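Local structure of attaching and effacing protein, pathogenesis factor (Escherichia coli, 4E9L) at residues 346-352 / 364-370. The protein probably acts as an intimin/invasin-family adhesin of the bacterial surface, this fragment holding immunoglobulin-like domains of its longer chain. Residues are numbered along the deposited sequence.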
loop_
_atom_site.group_PDB
_atom_site.type_symbol
_atom_site.label_atom_id
_atom_site.label_comp_id
_atom_site.label_asym_id
_atom_site.label_seq_id
_atom_site.Cartn_x
_atom_site.Cartn_y
_atom_site.Cartn_z
ATOM N N SER A 346 -3.431 -8.383 -55.524
ATOM C CA SER A 346 -2.766 -7.075 -55.668
ATOM C C SER A 346 -3.348 -6.115 -54.618
ATOM O O SER A 346 -2.603 -5.334 -54.037
ATOM C CB SER A 346 -2.939 -6.524 -57.086
ATOM O OG SER A 346 -4.279 -6.627 -57.541
ATOM N N GLU A 347 -4.653 -6.276 -54.300
ATOM C CA GLU A 347 -5.369 -5.573 -53.235
ATOM C C GLU A 347 -5.685 -6.568 -52.133
ATOM O O GLU A 347 -6.409 -7.541 -52.353
ATOM C CB GLU A 347 -6.683 -4.948 -53.746
ATOM C CG GLU A 347 -6.474 -3.971 -54.882
ATOM C CD GLU A 347 -7.734 -3.235 -55.280
ATOM O OE1 GLU A 347 -8.351 -3.602 -56.306
ATOM O OE2 GLU A 347 -8.081 -2.257 -54.580
ATOM N N ARG A 348 -5.107 -6.336 -50.964
ATOM C CA ARG A 348 -5.244 -7.164 -49.780
ATOM C C ARG A 348 -6.549 -6.771 -49.046
ATOM O O ARG A 348 -6.932 -5.602 -49.136
ATOM C CB ARG A 348 -4.035 -6.895 -48.865
ATOM C CG ARG A 348 -3.762 -8.027 -47.899
ATOM C CD ARG A 348 -2.379 -8.019 -47.281
ATOM N NE ARG A 348 -2.362 -9.022 -46.226
ATOM C CZ ARG A 348 -1.719 -10.178 -46.296
ATOM N NH1 ARG A 348 -0.928 -10.446 -47.330
ATOM N NH2 ARG A 348 -1.825 -11.060 -45.312
ATOM N N PRO A 349 -7.242 -7.686 -48.313
ATOM C CA PRO A 349 -8.427 -7.251 -47.540
ATOM C C PRO A 349 -8.007 -6.257 -46.453
ATOM O O PRO A 349 -6.869 -6.311 -45.975
ATOM C CB PRO A 349 -8.940 -8.546 -46.891
ATOM C CG PRO A 349 -8.294 -9.661 -47.662
ATOM C CD PRO A 349 -6.965 -9.123 -48.098
ATOM N N SER A 350 -8.922 -5.375 -46.030
ATOM C CA SER A 350 -8.584 -4.363 -45.024
ATOM C C SER A 350 -9.789 -4.144 -44.120
ATOM O O SER A 350 -10.894 -4.002 -44.637
ATOM C CB SER A 350 -8.261 -3.043 -45.742
ATOM O OG SER A 350 -7.963 -1.986 -44.851
ATOM N N ALA A 351 -9.583 -4.059 -42.803
ATOM C CA ALA A 351 -10.687 -3.751 -41.891
ATOM C C ALA A 351 -10.552 -2.293 -41.469
ATOM O O ALA A 351 -9.439 -1.816 -41.272
ATOM C CB ALA A 351 -10.666 -4.662 -40.663
ATOM N N GLY A 352 -11.675 -1.594 -41.383
ATOM C CA GLY A 352 -11.680 -0.198 -40.954
ATOM C C GLY A 352 -11.601 -0.108 -39.435
ATOM O O GLY A 352 -11.411 -1.124 -38.758
ATOM N N SER A 364 -16.567 -3.569 -37.108
ATOM C CA SER A 364 -15.663 -3.028 -38.136
ATOM C C SER A 364 -16.164 -3.428 -39.521
ATOM O O SER A 364 -16.771 -4.484 -39.689
ATOM C CB SER A 364 -14.243 -3.564 -37.951
ATOM O OG SER A 364 -13.361 -3.091 -38.960
ATOM N N THR A 365 -15.872 -2.603 -40.518
ATOM C CA THR A 365 -16.234 -2.896 -41.897
ATOM C C THR A 365 -15.019 -3.521 -42.544
ATOM O O THR A 365 -13.939 -2.917 -42.553
ATOM C CB THR A 365 -16.635 -1.610 -42.647
ATOM O OG1 THR A 365 -17.834 -1.075 -42.056
ATOM C CG2 THR A 365 -16.860 -1.855 -44.134
ATOM N N LEU A 366 -15.192 -4.718 -43.073
ATOM C CA LEU A 366 -14.127 -5.399 -43.778
ATOM C C LEU A 366 -14.329 -5.157 -45.254
ATOM O O LEU A 366 -15.370 -5.529 -45.775
ATOM C CB LEU A 366 -14.161 -6.933 -43.490
ATOM C CG LEU A 366 -13.133 -7.791 -44.245
ATOM C CD1 LEU A 366 -11.700 -7.418 -43.836
ATOM C CD2 LEU A 366 -13.407 -9.296 -44.036
ATOM N N THR A 367 -13.311 -4.631 -45.931
ATOM C CA THR A 367 -13.325 -4.479 -47.383
ATOM C C THR A 367 -12.538 -5.672 -47.912
ATOM O O THR A 367 -11.368 -5.880 -47.554
ATOM C CB THR A 367 -12.710 -3.161 -47.868
ATOM O OG1 THR A 367 -13.419 -2.075 -47.279
ATOM C CG2 THR A 367 -12.784 -3.019 -49.419
ATOM N N LEU A 368 -13.180 -6.455 -48.762
ATOM C CA LEU A 368 -12.513 -7.627 -49.306
ATOM C C LEU A 368 -11.444 -7.220 -50.321
ATOM O O LEU A 368 -11.491 -6.127 -50.867
ATOM C CB LEU A 368 -13.558 -8.608 -49.905
ATOM C CG LEU A 368 -14.352 -9.478 -48.918
ATOM C CD1 LEU A 368 -13.432 -10.271 -47.973
ATOM C CD2 LEU A 368 -15.396 -8.647 -48.114
ATOM N N GLY A 369 -10.474 -8.080 -50.526
ATOM C CA GLY A 369 -9.382 -7.833 -51.454
ATOM C C GLY A 369 -9.740 -8.198 -52.879
ATOM O O GLY A 369 -10.913 -8.435 -53.185
ATOM N N SER A 370 -8.736 -8.214 -53.771
ATOM C CA SER A 370 -8.978 -8.528 -55.198
ATOM C C SER A 370 -8.988 -10.026 -55.503
ATOM O O SER A 370 -9.539 -10.430 -56.530
ATOM C CB SER A 370 -7.967 -7.816 -56.089
ATOM O OG SER A 370 -6.652 -8.074 -55.642
#
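Antiparallel pairing can carry on past the ends of regular strands when side chains supply some of the partners, as 346-352 and 364-370 illustrate. At its centre, Ser350 and Thr367 form a hydrogen-bonded pair: Ser350 N donates to Thr367 O (2.9 Å) and Thr367 N to Ser350 O (2.8 Å). Gly352 N then reaches Thr365 O at 2.9 Å. The matching Gly352 O is satisfied by a side chain instead, the hydroxyl Ser364 OG donating to it over 2.8 Å. Pro349 has no amide hydrogen to offer; its CA lies 3.2 Å from Thr367 O, a CA-H...O contact to an oxygen already bonded by Ser350 N. Beyond it the main chains meet again, Ser370 N donating to Glu347 O (2.8 Å), while Glu347 N turns to the hydroxyl Ser370 OG (3.0 Å). Gly369 CA approaches Glu347 O to 3.1 Å, a spot where a CB would clash with that oxygen. The carboxylate of Glu347 is engaged by Lys311 in a salt bridge. Pro349 and Leu366 pack against Phe338 of strand 337-339, in the facing sheet of this immunoglobulin-like domain. Within its own sheet, 350-358 is an outermost strand, whereas 361-367 lies between it and 313-319, with Leu366 and Thr314 joined through their backbones.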